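Local structure of uracil-DNA glycosylase (Nitratifractor salsuginis, 5X3G) at residues P84-G89 / D94-E99; R127-P132 / A141-T146. The protein belongs to the uracil-DNA glycosylase superfamily and folds as a single alpha/beta domain built round a four-stranded parallel sheet flanked by helices. All coordinates share one frame; numbering follows the deposited sequence.

Interaction 1 (P84-G89 / D94-E99)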
ATOM      1  N   PRO A  84      -2.116 -14.903   6.276  1.00 38.67           N
ATOM      2  CA  PRO A  84      -1.276 -15.360   5.154  1.00 38.09           C
ATOM      3  C   PRO A  84      -1.873 -15.074   3.787  1.00 34.19           C
ATOM      4  O   PRO A  84      -1.153 -14.631   2.886  1.00 40.10           O
ATOM      5  CB  PRO A  84      -1.139 -16.866   5.415  1.00 42.31           C
ATOM      6  CG  PRO A  84      -1.397 -17.029   6.874  1.00 21.61           C
ATOM      7  CD  PRO A  84      -2.406 -15.984   7.234  1.00 43.67           C
ATOM      8  N   GLU A  85      -3.173 -15.302   3.610  1.00 40.27           N
ATOM      9  CA  GLU A  85      -3.801 -15.044   2.322  1.00 42.19           C
ATOM     10  C   GLU A  85      -4.070 -13.560   2.085  1.00 41.74           C
ATOM     11  O   GLU A  85      -4.332 -13.168   0.943  1.00 40.10           O
ATOM     12  CB  GLU A  85      -5.105 -15.840   2.200  1.00 47.63           C
ATOM     13  CG  GLU A  85      -6.222 -15.409   3.142  1.00 46.78           C
ATOM     14  CD  GLU A  85      -6.085 -15.949   4.558  1.00 50.45           C
ATOM     15  OE1 GLU A  85      -5.057 -16.587   4.866  1.00 41.57           O
ATOM     16  OE2 GLU A  85      -7.018 -15.737   5.363  1.00 58.26           O
ATOM     17  N   SER A  86      -3.997 -12.730   3.128  1.00 39.62           N
ATOM     18  CA  SER A  86      -4.228 -11.295   2.991  1.00 31.74           C
ATOM     19  C   SER A  86      -2.968 -10.507   2.661  1.00 31.80           C
ATOM     20  O   SER A  86      -3.048  -9.509   1.937  1.00 28.84           O
ATOM     21  CB  SER A  86      -4.829 -10.724   4.277  1.00 25.68           C
ATOM     22  OG  SER A  86      -6.237 -10.851   4.297  1.00 38.71           O
ATOM     23  N   ALA A  87      -1.816 -10.911   3.191  1.00 28.24           N
ATOM     24  CA  ALA A  87      -0.572 -10.172   3.009  1.00 32.56           C
ATOM     25  C   ALA A  87       0.064 -10.566   1.682  1.00 31.33           C
ATOM     26  O   ALA A  87       0.459 -11.723   1.499  1.00 30.47           O
ATOM     27  CB  ALA A  87       0.391 -10.438   4.165  1.00 26.82           C
ATOM     28  N   ILE A  88       0.167  -9.606   0.761  1.00 25.23           N
ATOM     29  CA  ILE A  88       0.665  -9.896  -0.579  1.00 30.48           C
ATOM     30  C   ILE A  88       1.676  -8.847  -1.024  1.00 22.84           C
ATOM     31  O   ILE A  88       1.928  -8.688  -2.223  1.00 26.50           O
ATOM     32  CB  ILE A  88      -0.492  -9.995  -1.592  1.00 28.46           C
ATOM     33  CG1 ILE A  88      -1.263  -8.676  -1.665  1.00 27.95           C
ATOM     34  CG2 ILE A  88      -1.424 -11.151  -1.244  1.00 33.94           C
ATOM     35  CD1 ILE A  88      -2.262  -8.630  -2.802  1.00 23.03           C
ATOM     36  N   GLY A  89       2.261  -8.124  -0.072  1.00 20.70           N
ATOM     37  CA  GLY A  89       3.346  -7.212  -0.382  1.00 17.95           C
ATOM     38  C   GLY A  89       2.939  -5.806  -0.759  1.00 25.98           C
ATOM     39  O   GLY A  89       3.783  -5.043  -1.246  1.00 21.87           O
ATOM     40  N   ASP A  94      -5.770  -5.891   0.412  1.00 27.66           N
ATOM     41  CA  ASP A  94      -5.995  -7.124   1.156  1.00 28.48           C
ATOM     42  C   ASP A  94      -6.129  -8.286   0.179  1.00 30.37           C
ATOM     43  O   ASP A  94      -7.074  -8.332  -0.616  1.00 28.37           O
ATOM     44  CB  ASP A  94      -7.241  -7.005   2.035  1.00 27.86           C
ATOM     45  CG  ASP A  94      -7.365  -8.143   3.033  1.00 32.65           C
ATOM     46  OD1 ASP A  94      -7.142  -9.309   2.651  1.00 29.98           O
ATOM     47  OD2 ASP A  94      -7.687  -7.874   4.210  1.00 30.11           O
ATOM     48  N   GLY A  95      -5.196  -9.234   0.259  1.00 28.66           N
ATOM     49  CA  GLY A  95      -5.166 -10.376  -0.637  1.00 31.90           C
ATOM     50  C   GLY A  95      -6.328 -11.338  -0.491  1.00 30.19           C
ATOM     51  O   GLY A  95      -6.479 -12.220  -1.343  1.00 35.23           O
ATOM     52  N   ARG A  96      -7.136 -11.211   0.566  1.00 27.06           N
ATOM     53  CA  ARG A  96      -8.345 -12.026   0.656  1.00 31.30           C
ATOM     54  C   ARG A  96      -9.372 -11.620  -0.388  1.00 35.83           C
ATOM     55  O   ARG A  96     -10.125 -12.468  -0.879  1.00 33.97           O
ATOM     56  CB  ARG A  96      -8.978 -11.920   2.044  1.00 38.29           C
ATOM     57  CG  ARG A  96      -8.308 -12.746   3.110  1.00 44.93           C
ATOM     58  CD  ARG A  96      -9.093 -12.709   4.410  1.00 50.77           C
ATOM     59  NE  ARG A  96     -10.443 -13.235   4.236  1.00 51.64           N
ATOM     60  CZ  ARG A  96     -10.754 -14.527   4.265  1.00 46.82           C
ATOM     61  NH1 ARG A  96      -9.809 -15.435   4.466  1.00 54.17           N
ATOM     62  NH2 ARG A  96     -12.012 -14.913   4.095  1.00 57.44           N
ATOM     63  N   VAL A  97      -9.424 -10.339  -0.727  1.00 23.84           N
ATOM     64  CA  VAL A  97     -10.442  -9.829  -1.634  1.00 27.06           C
ATOM     65  C   VAL A  97     -10.048 -10.162  -3.064  1.00 34.71           C
ATOM     66  O   VAL A  97      -8.915  -9.905  -3.488  1.00 27.76           O
ATOM     67  CB  VAL A  97     -10.623  -8.313  -1.455  1.00 29.13           C
ATOM     68  CG1 VAL A  97     -11.758  -7.822  -2.329  1.00 30.60           C
ATOM     69  CG2 VAL A  97     -10.872  -7.968   0.008  1.00 26.38           C
ATOM     70  N   ARG A  98     -10.983 -10.744  -3.808  1.00 30.00           N
ATOM     71  CA  ARG A  98     -10.804 -10.937  -5.238  1.00 22.94           C
ATOM     72  C   ARG A  98     -11.861 -10.133  -5.981  1.00 28.33           C
ATOM     73  O   ARG A  98     -11.570  -9.052  -6.504  1.00 27.38           O
ATOM     74  CB  ARG A  98     -10.870 -12.423  -5.592  1.00 36.87           C
ATOM     75  CG  ARG A  98      -9.606 -13.179  -5.209  1.00 32.65           C
ATOM     76  CD  ARG A  98      -9.729 -14.662  -5.486  1.00 31.71           C
ATOM     77  NE  ARG A  98     -10.734 -15.288  -4.633  1.00 41.34           N
ATOM     78  CZ  ARG A  98     -10.962 -16.595  -4.587  1.00 44.02           C
ATOM     79  NH1 ARG A  98     -10.248 -17.417  -5.344  1.00 39.33           N
ATOM     80  NH2 ARG A  98     -11.897 -17.081  -3.783  1.00 35.49           N
ATOM     81  N   GLU A  99     -13.093 -10.634  -6.010  1.00 27.78           N
ATOM     82  CA  GLU A  99     -14.180  -9.894  -6.633  1.00 33.29           C
ATOM     83  C   GLU A  99     -14.572  -8.700  -5.769  1.00 29.48           C
ATOM     84  O   GLU A  99     -14.669  -8.804  -4.544  1.00 31.57           O
ATOM     85  CB  GLU A  99     -15.392 -10.800  -6.859  1.00 31.91           C
ATOM     86  CG  GLU A  99     -15.208 -11.869  -7.938  1.00 32.93           C
ATOM     87  CD  GLU A  99     -14.214 -12.943  -7.544  1.00 30.17           C
ATOM     88  OE1 GLU A  99     -14.207 -13.339  -6.359  1.00 39.01           O
ATOM     89  OE2 GLU A  99     -13.435 -13.388  -8.413  1.00 44.73           O
TER
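Arg96 lies alongside Glu85 and Ser86, its side chain running the same way as that of Glu85. Arg96 CB stays 3.7 Å from Ser86 OG. Arg96 CG touches two neighbours, Ser86 OG at 3.0 Å and Glu85 CG at 3.4 Å, roughly at right angles. Arg96 CD still touches Ser86 OG. The chain then bends at chi3 (60°), which brings NH1 back to the Glu85 carboxylate. Arg96 NH1 donates to Glu85 OE2 at 2.9 Å, in a salt bridge bent at the hydrogen (144°). The carboxylate is met on its anti side, while OE2 lies near the guanidinium plane. The two planes stand 75° apart, and of the Glu85 oxygens OE2 makes the bond. The stronger partner of the guanidinium is Glu109, which takes NH2.

The backbones join next to this pair. Gly95 N donates to Ser86 O at 2.7 Å. Gly95 CA packs against Ile88 CG2 at 3.9 Å, and Gly95 C lies close to Glu85 O. Ser86 OG also donates to Asp94 OD1; the modelled separation is very short and its exact value is doubtful. The same Asp94 OD1 accepts Arg96 N at 2.8 Å through its anti lone pair. Arg83, just before this segment, donates through NE to Ser86 OG and forms a salt bridge with Asp94 OD2.

The bond from Arg96 N to Asp94 OD1 makes an Asx turn. It overlaps a type I beta turn from Asp94 to Val97, closed by Val97 N on Asp94 O. Together they shape the loop between strands 73-77 and 101-102.

Interaction 2 (R127-P132 / A141-T146)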
ATOM      1  N   ARG A 127     -16.504   9.745  -7.688  1.00 27.04           N
ATOM      2  CA  ARG A 127     -16.582   9.648  -9.138  1.00 27.87           C
ATOM      3  C   ARG A 127     -17.981   9.930  -9.673  1.00 35.54           C
ATOM      4  O   ARG A 127     -18.188   9.864 -10.888  1.00 31.34           O
ATOM      5  CB  ARG A 127     -16.111   8.264  -9.596  1.00 24.54           C
ATOM      6  CG  ARG A 127     -17.143   7.162  -9.452  1.00 33.23           C
ATOM      7  CD  ARG A 127     -16.582   5.837  -9.943  1.00 25.80           C
ATOM      8  NE  ARG A 127     -16.016   5.946 -11.286  1.00 32.97           N
ATOM      9  CZ  ARG A 127     -16.721   5.849 -12.409  1.00 35.52           C
ATOM     10  NH1 ARG A 127     -18.029   5.642 -12.360  1.00 31.59           N
ATOM     11  NH2 ARG A 127     -16.111   5.960 -13.579  1.00 33.68           N
ATOM     12  N   GLY A 128     -18.937  10.251  -8.803  1.00 34.33           N
ATOM     13  CA  GLY A 128     -20.275  10.592  -9.241  1.00 38.79           C
ATOM     14  C   GLY A 128     -21.177   9.420  -9.558  1.00 43.62           C
ATOM     15  O   GLY A 128     -22.128   9.583 -10.330  1.00 40.43           O
ATOM     16  N   SER A 129     -20.907   8.242  -8.999  1.00 30.86           N
ATOM     17  CA  SER A 129     -21.782   7.091  -9.182  1.00 32.39           C
ATOM     18  C   SER A 129     -22.843   7.017  -8.090  1.00 36.09           C
ATOM     19  O   SER A 129     -24.020   6.780  -8.375  1.00 39.01           O
ATOM     20  CB  SER A 129     -20.961   5.798  -9.210  1.00 28.81           C
ATOM     21  OG  SER A 129     -20.145   5.736 -10.369  1.00 40.45           O
ATOM     22  N   LEU A 130     -22.443   7.221  -6.839  1.00 35.65           N
ATOM     23  CA  LEU A 130     -23.343   7.161  -5.700  1.00 37.62           C
ATOM     24  C   LEU A 130     -23.648   8.562  -5.195  1.00 41.50           C
ATOM     25  O   LEU A 130     -22.793   9.452  -5.247  1.00 39.92           O
ATOM     26  CB  LEU A 130     -22.737   6.347  -4.551  1.00 27.83           C
ATOM     27  CG  LEU A 130     -22.591   4.831  -4.655  1.00 38.80           C
ATOM     28  CD1 LEU A 130     -21.811   4.306  -3.454  1.00 24.81           C
ATOM     29  CD2 LEU A 130     -23.955   4.176  -4.732  1.00 33.93           C
ATOM     30  N   ASP A 131     -24.864   8.748  -4.704  1.00 37.93           N
ATOM     31  CA  ASP A 131     -25.142   9.903  -3.870  1.00 37.99           C
ATOM     32  C   ASP A 131     -24.360   9.750  -2.570  1.00 37.67           C
ATOM     33  O   ASP A 131     -24.370   8.664  -1.973  1.00 36.94           O
ATOM     34  CB  ASP A 131     -26.642  10.016  -3.591  1.00 37.39           C
ATOM     35  CG  ASP A 131     -27.015  11.299  -2.863  1.00 47.85           C
ATOM     36  OD1 ASP A 131     -26.434  11.588  -1.798  1.00 43.18           O
ATOM     37  OD2 ASP A 131     -27.899  12.025  -3.362  1.00 48.17           O
ATOM     38  N   PRO A 132     -23.657  10.788  -2.112  1.00 33.39           N
ATOM     39  CA  PRO A 132     -22.910  10.664  -0.849  1.00 35.72           C
ATOM     40  C   PRO A 132     -23.784  10.322   0.346  1.00 41.09           C
ATOM     41  O   PRO A 132     -23.269   9.801   1.343  1.00 34.89           O
ATOM     42  CB  PRO A 132     -22.253  12.044  -0.690  1.00 37.97           C
ATOM     43  CG  PRO A 132     -23.033  12.958  -1.600  1.00 35.59           C
ATOM     44  CD  PRO A 132     -23.464  12.103  -2.745  1.00 40.33           C
ATOM     45  N   ALA A 141     -25.848  -2.070  -5.521  1.00 37.67           N
ATOM     46  CA  ALA A 141     -26.335  -3.099  -6.434  1.00 41.96           C
ATOM     47  C   ALA A 141     -27.033  -2.479  -7.637  1.00 34.34           C
ATOM     48  O   ALA A 141     -26.912  -2.980  -8.763  1.00 35.15           O
ATOM     49  CB  ALA A 141     -27.275  -4.054  -5.698  1.00 40.71           C
ATOM     50  N   ALA A 142     -27.753  -1.376  -7.424  1.00 42.02           N
ATOM     51  CA  ALA A 142     -28.418  -0.697  -8.528  1.00 35.57           C
ATOM     52  C   ALA A 142     -27.448  -0.043  -9.505  1.00 39.55           C
ATOM     53  O   ALA A 142     -27.878   0.372 -10.587  1.00 35.69           O
ATOM     54  CB  ALA A 142     -29.388   0.353  -7.985  1.00 39.80           C
ATOM     55  N   LEU A 143     -26.163   0.060  -9.164  1.00 42.56           N
ATOM     56  CA  LEU A 143     -25.209   0.725 -10.044  1.00 32.06           C
ATOM     57  C   LEU A 143     -24.927  -0.079 -11.306  1.00 38.79           C
ATOM     58  O   LEU A 143     -24.762  -1.302 -11.265  1.00 35.39           O
ATOM     59  CB  LEU A 143     -23.894   0.999  -9.313  1.00 31.24           C
ATOM     60  CG  LEU A 143     -23.635   2.442  -8.879  1.00 37.46           C
ATOM     61  CD1 LEU A 143     -23.570   3.323 -10.115  1.00 42.65           C
ATOM     62  CD2 LEU A 143     -24.696   2.948  -7.945  1.00 40.51           C
ATOM     63  N   ASP A 144     -24.866   0.633 -12.428  1.00 37.55           N
ATOM     64  CA  ASP A 144     -24.294   0.121 -13.667  1.00 39.41           C
ATOM     65  C   ASP A 144     -22.782   0.048 -13.486  1.00 37.55           C
ATOM     66  O   ASP A 144     -22.111   1.081 -13.395  1.00 36.78           O
ATOM     67  CB  ASP A 144     -24.674   1.031 -14.832  1.00 37.26           C
ATOM     68  CG  ASP A 144     -24.274   0.467 -16.183  1.00 41.27           C
ATOM     69  OD1 ASP A 144     -23.447  -0.465 -16.235  1.00 44.48           O
ATOM     70  OD2 ASP A 144     -24.785   0.972 -17.205  1.00 51.41           O
ATOM     71  N   LYS A 145     -22.242  -1.167 -13.431  1.00 25.29           N
ATOM     72  CA  LYS A 145     -20.829  -1.382 -13.147  1.00 33.13           C
ATOM     73  C   LYS A 145     -20.053  -1.848 -14.373  1.00 42.21           C
ATOM     74  O   LYS A 145     -18.952  -2.390 -14.233  1.00 38.74           O
ATOM     75  CB  LYS A 145     -20.672  -2.395 -12.012  1.00 31.98           C
ATOM     76  CG  LYS A 145     -21.431  -2.033 -10.751  1.00 38.59           C
ATOM     77  CD  LYS A 145     -21.409  -3.180  -9.759  1.00 33.45           C
ATOM     78  CE  LYS A 145     -22.432  -2.960  -8.667  1.00 37.78           C
ATOM     79  NZ  LYS A 145     -23.769  -2.619  -9.236  1.00 34.98           N
ATOM     80  N   THR A 146     -20.601  -1.644 -15.573  1.00 38.24           N
ATOM     81  CA  THR A 146     -19.949  -2.159 -16.773  1.00 35.18           C
ATOM     82  C   THR A 146     -18.620  -1.463 -17.050  1.00 36.32           C
ATOM     83  O   THR A 146     -17.740  -2.051 -17.689  1.00 38.77           O
ATOM     84  CB  THR A 146     -20.877  -2.021 -17.977  1.00 37.40           C
ATOM     85  OG1 THR A 146     -21.255  -0.648 -18.138  1.00 41.20           O
ATOM     86  CG2 THR A 146     -22.125  -2.878 -17.791  1.00 45.87           C
TER
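A small apolar contact joins the loop after helix 114-126 to the loop after helix 137-141. The first loop leaves its helix through a Schellman motif, with Gly128 at positive phi. Leu143 reaches across with both methyls. Leu143 CD1 rests on Ser129 CB at 3.7 Å, and Leu143 CD2 meets Leu130 CD2 at 3.5 Å. Leu143 CD1 and CD2 each lie 3.9 Å from Ser129 O, on the same side of it. No hydrogen bond crosses between the two segments.

Each side is braced by its own polar bonds. Arg127 NH1 donates to Ser129 OG at 2.9 Å, with the hydroxyl near the guanidinium plane. Lys145 curls back, and Lys145 NZ donates to Leu143 O at 2.6 Å. It also bonds Ile140 O of helix 137-141. Asp144 OD1 accepts Thr146 N in an Asx turn and pairs with Thr146 OG1 from the same face of the carboxylate.

Leu130 is buried against Leu124 and Val125 of helix 114-126 and against Ala139 and Ile140 of helix 137-141. Arg127 NE forms a salt bridge with Asp250 near the C-terminus.

Interaction 1 closes before interaction 2 opens along the chain. Their centres are 25 Å apart, and their nearest atoms about 10 Å, so they do not touch. Between them the chain passes through the short strands 101-102 and 105-106 and the helices 108-112 and 114-126. Interaction 1 follows inner strand 73-77 of the parallel sheet, and its centre is about 12 Å from the centre of the chain. Interaction 2 is more peripheral, its centre about 25 Å from the centre of the chain, beyond helix 114-126. Both are short-range loop contacts of one domain. One shapes a loop leaving the sheet; the other packs the loops on either side of helix 137-141.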